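Local coordinates for protein AvrL567-A (Melampsora lini, PDB 2OPC) that is a flax rust avirulence protein, probably an effector whose recognition by matching resistance proteins of the flax host triggers plant defence, at residues R75-V80 with I119-V124; F46-G51 with E55-C60; G14-Y19 with A24-S29. All blocks are in the same frame, centred on the assembly; numbering follows the deposited sequence.

Contact 1: residues R75-V80 with I119-V124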
loop_
_atom_site.group_PDB
_atom_site.type_symbol
_atom_site.label_atom_id
_atom_site.label_comp_id
_atom_site.label_asym_id
_atom_site.label_seq_id
_atom_site.Cartn_x
_atom_site.Cartn_y
_atom_site.Cartn_z
ATOM N N ARG A 75 -1.306 -8.011 7.387
ATOM C CA ARG A 75 -1.010 -6.995 8.384
ATOM C C ARG A 75 -1.505 -5.643 7.848
ATOM O O ARG A 75 -2.034 -5.577 6.738
ATOM C CB ARG A 75 0.495 -6.961 8.709
ATOM C CG ARG A 75 0.929 -8.035 9.748
ATOM C CD ARG A 75 0.756 -9.467 9.266
ATOM N NE ARG A 75 1.494 -10.418 10.103
ATOM C CZ ARG A 75 1.580 -11.714 9.834
ATOM N NH1 ARG A 75 0.964 -12.218 8.772
ATOM N NH2 ARG A 75 2.310 -12.503 10.604
ATOM N N SER A 76 -1.392 -4.600 8.660
ATOM C CA SER A 76 -1.856 -3.281 8.227
ATOM C C SER A 76 -0.735 -2.277 8.261
ATOM O O SER A 76 0.087 -2.287 9.207
ATOM C CB SER A 76 -2.967 -2.804 9.159
ATOM O OG SER A 76 -3.331 -1.451 8.823
ATOM N N LEU A 77 -0.707 -1.428 7.243
ATOM C CA LEU A 77 0.236 -0.302 7.253
ATOM C C LEU A 77 -0.341 0.935 7.959
ATOM O O LEU A 77 0.360 1.922 8.215
ATOM C CB LEU A 77 0.652 0.082 5.838
ATOM C CG LEU A 77 1.513 -0.902 5.067
ATOM C CD1 LEU A 77 1.761 -0.357 3.695
ATOM C CD2 LEU A 77 2.876 -1.122 5.740
ATOM N N GLY A 78 -1.609 0.886 8.297
ATOM C CA GLY A 78 -2.285 2.043 8.838
ATOM C C GLY A 78 -3.515 2.332 7.995
ATOM O O GLY A 78 -4.004 1.429 7.307
ATOM N N THR A 79 -4.046 3.542 8.099
ATOM C CA THR A 79 -5.273 3.885 7.372
ATOM C C THR A 79 -5.082 5.045 6.430
ATOM O O THR A 79 -4.165 5.886 6.609
ATOM C CB THR A 79 -6.422 4.239 8.339
ATOM O OG1 THR A 79 -6.061 5.400 9.078
ATOM C CG2 THR A 79 -6.724 3.098 9.287
ATOM N N VAL A 80 -5.942 5.078 5.421
ATOM C CA VAL A 80 -6.031 6.236 4.531
ATOM C C VAL A 80 -7.469 6.681 4.453
ATOM O O VAL A 80 -8.367 5.970 4.911
ATOM C CB VAL A 80 -5.485 5.900 3.137
ATOM C CG1 VAL A 80 -3.963 5.583 3.208
ATOM C CG2 VAL A 80 -6.244 4.716 2.506
ATOM N N ILE A 119 5.744 -5.579 -3.242
ATOM C CA ILE A 119 4.890 -5.817 -2.068
ATOM C C ILE A 119 3.462 -6.007 -2.591
ATOM O O ILE A 119 3.126 -5.708 -3.726
ATOM C CB ILE A 119 4.947 -4.654 -1.026
ATOM C CG1 ILE A 119 4.342 -3.335 -1.566
ATOM C CG2 ILE A 119 6.400 -4.453 -0.568
ATOM C CD1 ILE A 119 4.325 -2.236 -0.507
ATOM N N LYS A 120 2.652 -6.612 -1.718
ATOM C CA LYS A 120 1.204 -6.827 -2.013
ATOM C C LYS A 120 0.385 -5.992 -1.059
ATOM O O LYS A 120 0.432 -6.231 0.151
ATOM C CB LYS A 120 0.836 -8.294 -1.812
ATOM C CG LYS A 120 1.502 -9.274 -2.774
ATOM C CD LYS A 120 1.013 -10.735 -2.450
ATOM C CE LYS A 120 1.742 -11.757 -3.236
ATOM N NZ LYS A 120 1.103 -13.066 -2.971
ATOM N N ILE A 121 -0.398 -5.060 -1.623
ATOM C CA ILE A 121 -1.215 -4.135 -0.788
ATOM C C ILE A 121 -2.629 -4.061 -1.328
ATOM O O ILE A 121 -2.902 -4.315 -2.500
ATOM C CB ILE A 121 -0.593 -2.717 -0.676
ATOM C CG1 ILE A 121 -0.280 -2.158 -2.071
ATOM C CG2 ILE A 121 0.645 -2.796 0.224
ATOM C CD1 ILE A 121 0.288 -0.688 -2.058
ATOM N N LYS A 122 -3.558 -3.743 -0.414
ATOM C CA LYS A 122 -4.954 -3.542 -0.820
ATOM C C LYS A 122 -5.659 -2.729 0.272
ATOM O O LYS A 122 -5.153 -2.573 1.380
ATOM C CB LYS A 122 -5.666 -4.893 -1.005
ATOM C CG LYS A 122 -5.796 -5.690 0.297
ATOM C CD LYS A 122 -6.433 -7.072 0.019
ATOM C CE LYS A 122 -6.508 -7.872 1.288
ATOM N NZ LYS A 122 -7.310 -9.109 1.032
ATOM N N LEU A 123 -6.841 -2.240 -0.071
ATOM C CA LEU A 123 -7.684 -1.560 0.912
ATOM C C LEU A 123 -8.827 -2.435 1.332
ATOM O O LEU A 123 -9.403 -3.155 0.522
ATOM C CB LEU A 123 -8.354 -0.331 0.269
ATOM C CG LEU A 123 -7.406 0.737 -0.260
ATOM C CD1 LEU A 123 -8.225 1.885 -0.896
ATOM C CD2 LEU A 123 -6.463 1.237 0.875
ATOM N N VAL A 124 -9.176 -2.277 2.600
ATOM C CA VAL A 124 -10.466 -2.792 3.093
ATOM C C VAL A 124 -11.127 -1.643 3.864
ATOM O O VAL A 124 -10.459 -0.778 4.405
ATOM C CB VAL A 124 -10.366 -4.061 4.013
ATOM C CG1 VAL A 124 -9.672 -5.218 3.283
ATOM C CG2 VAL A 124 -9.671 -3.796 5.337
#
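Ile121 makes the first touch in this pair of strands, its gamma-branch CG2 lying 4.4 Å from Leu77 CD1. The touching parts, 77-80 and 121-123, run in broadly the same direction, 39° apart, but the strands are not sheet neighbours: strand 58-63 lies between them and is antiparallel to both. The CA atoms of Leu77 and Ile121 are accordingly 9.0 Å apart, and side chains alone span the gap. Lys122 points to the opposite face of the strand, where its ammonium group bonds to Glu13 O and makes a cation-pi pair with Tyr15. With Leu123 the strand returns to the contact. CG of Leu123 stands anti to its carbonyl carbon (chi1 -61°), and from there CD2 reaches inward to meet Val80 CG2 at 3.8 Å. The two side chains cross at about a right angle, one methyl of each doing the touching. Leu77 and Val80 are three residues apart and would point to opposite sides of a regular strand, yet both face strand 119-124. This fits a beta bulge, in which the backbones of Leu77 and Gly78 both bond to Val61 of the intervening strand. An ST turn spans the same place, Gly78 N donating to Ser76 OG at 3.0 Å with an N-H...O angle of 153°. Beyond the contact, Val32 and Val34 of the other sheet pack on Val80, Leu123 and Ile121, in the interior of a beta-sandwich. No hydrogen bond joins the two segments and every touching atom is a methyl carbon, which implies that the pair is held by dispersion forces and exclusion of water, while the strand between them supplies the polar pairing.

Contact 2: residues F46-G51 with E55-C60. With CO (cobalt (II) ion), chain B.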
loop_
_atom_site.group_PDB
_atom_site.type_symbol
_atom_site.label_atom_id
_atom_site.label_comp_id
_atom_site.label_asym_id
_atom_site.label_seq_id
_atom_site.Cartn_x
_atom_site.Cartn_y
_atom_site.Cartn_z
ATOM N N PHE A 46 0.142 7.850 -0.325
ATOM C CA PHE A 46 -1.221 7.635 -0.826
ATOM C C PHE A 46 -1.879 8.964 -1.118
ATOM O O PHE A 46 -1.637 9.958 -0.469
ATOM C CB PHE A 46 -2.018 6.908 0.241
ATOM C CG PHE A 46 -1.436 5.598 0.598
ATOM C CD1 PHE A 46 -1.744 4.438 -0.151
ATOM C CD2 PHE A 46 -0.617 5.477 1.723
ATOM C CE1 PHE A 46 -1.204 3.209 0.198
ATOM C CE2 PHE A 46 -0.031 4.238 2.071
ATOM C CZ PHE A 46 -0.354 3.088 1.323
ATOM N N LYS A 47 -2.734 8.962 -2.136
ATOM C CA LYS A 47 -3.571 10.117 -2.439
ATOM C C LYS A 47 -4.944 9.685 -2.943
ATOM O O LYS A 47 -5.053 8.869 -3.859
ATOM C CB LYS A 47 -2.889 11.014 -3.475
ATOM C CG LYS A 47 -3.408 12.443 -3.496
ATOM C CD LYS A 47 -2.382 13.394 -4.089
ATOM C CE LYS A 47 -3.049 14.624 -4.684
ATOM N NZ LYS A 47 -2.054 15.575 -5.254
ATOM N N TRP A 48 -5.990 10.238 -2.338
ATOM C CA TRP A 48 -7.360 9.882 -2.685
ATOM C C TRP A 48 -7.746 10.458 -4.038
ATOM O O TRP A 48 -7.606 11.671 -4.251
ATOM C CB TRP A 48 -8.297 10.460 -1.624
ATOM C CG TRP A 48 -9.739 10.139 -1.870
ATOM C CD1 TRP A 48 -10.663 10.946 -2.499
ATOM C CD2 TRP A 48 -10.440 8.938 -1.491
ATOM N NE1 TRP A 48 -11.875 10.315 -2.523
ATOM C CE2 TRP A 48 -11.768 9.083 -1.923
ATOM C CE3 TRP A 48 -10.080 7.761 -0.805
ATOM C CZ2 TRP A 48 -12.732 8.115 -1.705
ATOM C CZ3 TRP A 48 -11.027 6.801 -0.583
ATOM C CH2 TRP A 48 -12.354 6.964 -1.040
ATOM N N ILE A 49 -8.258 9.579 -4.907
ATOM C CA ILE A 49 -8.715 9.960 -6.287
ATOM C C ILE A 49 -10.057 9.307 -6.574
ATOM O O ILE A 49 -10.411 9.089 -7.757
ATOM C CB ILE A 49 -7.748 9.560 -7.389
ATOM C CG1 ILE A 49 -7.404 8.084 -7.280
ATOM C CG2 ILE A 49 -6.548 10.476 -7.336
ATOM C CD1 ILE A 49 -6.989 7.443 -8.567
ATOM N N GLY A 50 -10.792 9.022 -5.495
ATOM C CA GLY A 50 -12.071 8.266 -5.552
ATOM C C GLY A 50 -13.325 9.094 -5.524
ATOM O O GLY A 50 -14.408 8.585 -5.181
ATOM N N GLY A 51 -13.201 10.369 -5.880
ATOM C CA GLY A 51 -14.349 11.252 -5.966
ATOM C C GLY A 51 -14.656 11.935 -4.648
ATOM O O GLY A 51 -14.220 11.485 -3.589
ATOM N N GLU A 55 -19.245 12.503 3.338
ATOM C CA GLU A 55 -18.649 12.275 4.652
ATOM C C GLU A 55 -17.318 11.552 4.473
ATOM O O GLU A 55 -17.189 10.736 3.563
ATOM C CB GLU A 55 -19.578 11.449 5.535
ATOM N N GLU A 56 -16.346 11.871 5.327
ATOM C CA GLU A 56 -15.001 11.290 5.226
ATOM C C GLU A 56 -15.055 9.768 5.372
ATOM O O GLU A 56 -15.647 9.232 6.310
ATOM C CB GLU A 56 -14.048 11.903 6.265
ATOM C CG GLU A 56 -12.563 11.530 6.083
ATOM C CD GLU A 56 -11.703 11.963 7.268
ATOM O OE1 GLU A 56 -12.285 12.331 8.325
ATOM O OE2 GLU A 56 -10.454 11.936 7.141
ATOM N N LEU A 57 -14.419 9.074 4.435
ATOM C CA LEU A 57 -14.362 7.612 4.480
ATOM C C LEU A 57 -12.937 7.168 4.785
ATOM O O LEU A 57 -11.972 7.734 4.269
ATOM C CB LEU A 57 -14.796 6.979 3.149
ATOM C CG LEU A 57 -16.180 7.188 2.528
ATOM C CD1 LEU A 57 -16.215 6.601 1.131
ATOM C CD2 LEU A 57 -17.238 6.545 3.423
ATOM N N HIS A 58 -12.815 6.087 5.557
ATOM C CA HIS A 58 -11.535 5.560 6.007
ATOM C C HIS A 58 -11.396 4.131 5.561
ATOM O O HIS A 58 -12.366 3.374 5.550
ATOM C CB HIS A 58 -11.422 5.598 7.540
ATOM C CG HIS A 58 -11.272 6.983 8.096
ATOM N ND1 HIS A 58 -12.337 7.833 8.310
ATOM C CD2 HIS A 58 -10.163 7.658 8.476
ATOM C CE1 HIS A 58 -11.888 8.985 8.785
ATOM N NE2 HIS A 58 -10.572 8.899 8.904
ATOM N N PHE A 59 -10.171 3.785 5.208
ATOM C CA PHE A 59 -9.816 2.433 4.751
ATOM C C PHE A 59 -8.562 1.979 5.456
ATOM O O PHE A 59 -7.632 2.767 5.670
ATOM C CB PHE A 59 -9.573 2.445 3.230
ATOM C CG PHE A 59 -10.805 2.785 2.465
ATOM C CD1 PHE A 59 -11.680 1.773 2.038
ATOM C CD2 PHE A 59 -11.178 4.125 2.297
ATOM C CE1 PHE A 59 -12.884 2.083 1.403
ATOM C CE2 PHE A 59 -12.391 4.438 1.664
ATOM C CZ PHE A 59 -13.223 3.402 1.231
ATOM N N CYS A 60 -8.509 0.690 5.747
ATOM C CA CYS A 60 -7.290 0.122 6.291
ATOM C C CYS A 60 -6.443 -0.417 5.132
ATOM O O CYS A 60 -6.988 -1.071 4.221
ATOM C CB CYS A 60 -7.753 -1.015 7.210
ATOM S SG CYS A 60 -6.457 -1.719 8.279
HETATM CO CO CO B . -7.173 -3.889 8.621
#
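The ring of Phe59 meets the edge of the Trp48 indole: Phe59 CE2 lies near the indole plane, 3.5 Å from Trp48 CZ3, which stands obliquely to the phenyl ring. Their planes are inclined by only 28°, but the six-membered rings are slid so far apart, centroids 5.8 Å from each other, that they barely overlap. One face of the indole carries Gly50 N, 3.4 Å above the plane and displaced toward the rim, while the carbonyl of Gly51 sits at the pyrrole edge. This aromatic pair bridges the two sheets of a beta-sandwich, Trp48 ending an outermost strand of one and Phe59 lying on strand 58-63 of the other. Leu57 adds a looser touch, its CD1 approaching Trp48 CH2 obliquely at 4.4 Å.

Within its own segment a hydrogen bond helps to set the rotation of the indole. With CG anti to the backbone N (chi1 -179°), the ring lies where the turn after the strand folds over it, and NE1 donates to Gly51 O at 2.8 Å in an almost straight bond of 176°, the acceptor lying in the ring plane. Phe59 also packs on Leu123 and Leu31. One residue further on, Cys60 faces the outside of the sandwich, where its SG binds cobalt at 2.3 Å beside His62 NE2.

Contact 3: residues G14-Y19 with A24-S29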
loop_
_atom_site.group_PDB
_atom_site.type_symbol
_atom_site.label_atom_id
_atom_site.label_comp_id
_atom_site.label_asym_id
_atom_site.label_seq_id
_atom_site.Cartn_x
_atom_site.Cartn_y
_atom_site.Cartn_z
ATOM N N GLY A 14 -7.011 -10.404 -3.797
ATOM C CA GLY A 14 -7.473 -9.039 -3.964
ATOM C C GLY A 14 -6.349 -8.029 -3.849
ATOM O O GLY A 14 -6.585 -6.821 -3.844
ATOM N N TYR A 15 -5.119 -8.526 -3.756
ATOM C CA TYR A 15 -3.956 -7.664 -3.578
ATOM C C TYR A 15 -3.501 -7.066 -4.897
ATOM O O TYR A 15 -3.645 -7.721 -5.953
ATOM C CB TYR A 15 -2.773 -8.434 -2.988
ATOM C CG TYR A 15 -2.851 -8.733 -1.499
ATOM C CD1 TYR A 15 -2.738 -7.709 -0.561
ATOM C CD2 TYR A 15 -2.983 -10.024 -1.036
ATOM C CE1 TYR A 15 -2.768 -7.955 0.784
ATOM C CE2 TYR A 15 -3.012 -10.291 0.339
ATOM C CZ TYR A 15 -2.887 -9.218 1.230
ATOM O OH TYR A 15 -2.935 -9.498 2.583
ATOM N N THR A 16 -2.931 -5.872 -4.825
ATOM C CA THR A 16 -2.243 -5.262 -5.949
ATOM C C THR A 16 -0.731 -5.388 -5.732
ATOM O O THR A 16 -0.242 -5.114 -4.634
ATOM C CB THR A 16 -2.624 -3.773 -6.034
ATOM O OG1 THR A 16 -4.043 -3.663 -6.264
ATOM C CG2 THR A 16 -1.877 -3.034 -7.137
ATOM N N ARG A 17 -0.008 -5.831 -6.757
ATOM C CA ARG A 17 1.458 -5.791 -6.686
ATOM C C ARG A 17 1.985 -4.373 -6.868
ATOM O O ARG A 17 1.610 -3.664 -7.817
ATOM C CB ARG A 17 2.057 -6.689 -7.756
ATOM C CG ARG A 17 1.650 -8.135 -7.576
ATOM C CD ARG A 17 2.476 -8.986 -8.562
ATOM N NE ARG A 17 2.226 -10.414 -8.442
ATOM C CZ ARG A 17 2.909 -11.340 -9.114
ATOM N NH1 ARG A 17 3.888 -10.962 -9.929
ATOM N NH2 ARG A 17 2.627 -12.622 -8.946
ATOM N N PHE A 18 2.843 -3.957 -5.950
ATOM C CA PHE A 18 3.474 -2.637 -6.060
ATOM C C PHE A 18 4.981 -2.891 -6.062
ATOM O O PHE A 18 5.561 -3.316 -5.060
ATOM C CB PHE A 18 3.010 -1.762 -4.880
ATOM C CG PHE A 18 3.579 -0.351 -4.870
ATOM C CD1 PHE A 18 3.615 0.389 -6.036
ATOM C CD2 PHE A 18 4.062 0.210 -3.684
ATOM C CE1 PHE A 18 4.094 1.693 -6.021
ATOM C CE2 PHE A 18 4.572 1.544 -3.675
ATOM C CZ PHE A 18 4.571 2.241 -4.875
ATOM N N TYR A 19 5.576 -2.645 -7.238
ATOM C CA TYR A 19 6.966 -3.015 -7.471
ATOM C C TYR A 19 7.997 -2.062 -6.861
ATOM O O TYR A 19 7.763 -0.871 -6.798
ATOM C CB TYR A 19 7.202 -3.204 -8.981
ATOM C CG TYR A 19 6.682 -4.540 -9.446
ATOM C CD1 TYR A 19 7.486 -5.671 -9.385
ATOM C CD2 TYR A 19 5.365 -4.690 -9.867
ATOM C CE1 TYR A 19 7.005 -6.938 -9.779
ATOM C CE2 TYR A 19 4.869 -5.955 -10.280
ATOM C CZ TYR A 19 5.694 -7.058 -10.207
ATOM O OH TYR A 19 5.236 -8.301 -10.602
ATOM N N ALA A 24 7.495 3.475 -9.664
ATOM C CA ALA A 24 6.246 2.691 -9.743
ATOM C C ALA A 24 5.061 3.458 -9.183
ATOM O O ALA A 24 5.220 4.205 -8.222
ATOM C CB ALA A 24 6.389 1.356 -8.993
ATOM N N SER A 25 3.883 3.274 -9.763
ATOM C CA SER A 25 2.703 3.906 -9.190
ATOM C C SER A 25 1.501 3.059 -9.529
ATOM O O SER A 25 1.320 2.695 -10.683
ATOM C CB SER A 25 2.509 5.360 -9.695
ATOM O OG SER A 25 1.437 6.016 -8.996
ATOM N N VAL A 26 0.671 2.756 -8.518
ATOM C CA VAL A 26 -0.494 1.889 -8.694
ATOM C C VAL A 26 -1.749 2.555 -8.137
ATOM O O VAL A 26 -1.647 3.630 -7.501
ATOM C CB VAL A 26 -0.320 0.486 -8.071
ATOM C CG1 VAL A 26 0.836 -0.274 -8.710
ATOM C CG2 VAL A 26 -0.135 0.508 -6.559
ATOM N N ILE A 27 -2.916 1.942 -8.368
ATOM C CA ILE A 27 -4.187 2.412 -7.822
ATOM C C ILE A 27 -4.876 1.266 -7.110
ATOM O O ILE A 27 -4.931 0.143 -7.649
ATOM C CB ILE A 27 -5.067 2.997 -8.912
ATOM C CG1 ILE A 27 -4.404 4.207 -9.541
ATOM C CG2 ILE A 27 -6.412 3.436 -8.316
ATOM C CD1 ILE A 27 -5.109 4.689 -10.815
ATOM N N LEU A 28 -5.359 1.517 -5.906
ATOM C CA LEU A 28 -6.072 0.513 -5.122
ATOM C C LEU A 28 -7.561 0.764 -5.170
ATOM O O LEU A 28 -8.032 1.850 -4.788
ATOM C CB LEU A 28 -5.594 0.552 -3.673
ATOM C CG LEU A 28 -4.088 0.508 -3.430
ATOM C CD1 LEU A 28 -3.770 0.528 -1.956
ATOM C CD2 LEU A 28 -3.481 -0.764 -4.104
ATOM N N SER A 29 -8.302 -0.227 -5.692
ATOM C CA SER A 29 -9.784 -0.200 -5.692
ATOM C C SER A 29 -10.377 1.004 -6.425
ATOM O O SER A 29 -11.527 1.345 -6.196
ATOM C CB SER A 29 -10.314 -0.302 -4.267
ATOM O OG SER A 29 -9.911 -1.523 -3.663
#
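Thr16 and Leu28, Phe18 and Val26, and Tyr19 and Ala24 face each other across two strands that run nearly antiparallel, at 159°, with axes 7.3 Å apart at closest and no hydrogen bond between them. Side chains fill the interval. Thr16 and Val26 reach toward each other tip to tip, Thr16 CG2 ending 4.0 Å from Val26 CG2, while the hydroxyl branch of Thr16 turns to Leu28, whose CD2 lies 3.7 Å from Thr16 OG1. Val26 has two further neighbours: its CG1 rests 3.6 Å from the carbonyl O of Arg17, and its CG2 meets Phe18 CD1 at 3.8 Å, approaching that ring obliquely.

Each strand is an outermost one of its sheet, 16-19 in the four-stranded and 25-28 in the three-stranded, so the pair lines one flank of the beta-sandwich. A short loop carries the chain from one sheet to the other, and because the strands meet through side chains and not backbone bonds, the unit is a beta-arch. The backbone of Phe18 pairs with Ile119 and that of Val26 with Val34, each within its own sheet.

Near the loop, Phe18 swings its ring toward the partner strand by placing CG anti to the backbone N (chi1 -179°). There the carbonyl of Ala24 lies at the ring edge, in plane, with Ala24 O 3.5 Å from Phe18 CE1, and Trp36 stacks on the same ring. The methyl CB of Ala24 closes up to 3.4 Å from Tyr19 O, a carbonyl that also accepts a hydrogen bond from Trp36 NE1.

Overall arrangement
All three contacts join strands that are not hydrogen-bonded to each other. The centre of contact 1 is about 5 Å from the centre of the chain, the deepest of the three, and the contact joins two strands of the same four-stranded sheet across the strand between them, purely through methyl groups. Contacts 2 and 3 instead link the two sheets and are partly buried, the first through an aromatic pair, the second through a mixture of Phe18, Ala24 and the branched Thr16, Val26 and Leu28, with backbone carbonyls among the partners. The four-stranded sheet unites them: strand 118-125 pairs with 16-19 of contact 3 and with 58-63 of contact 2. Cobalt marks the outer surface near contact 2.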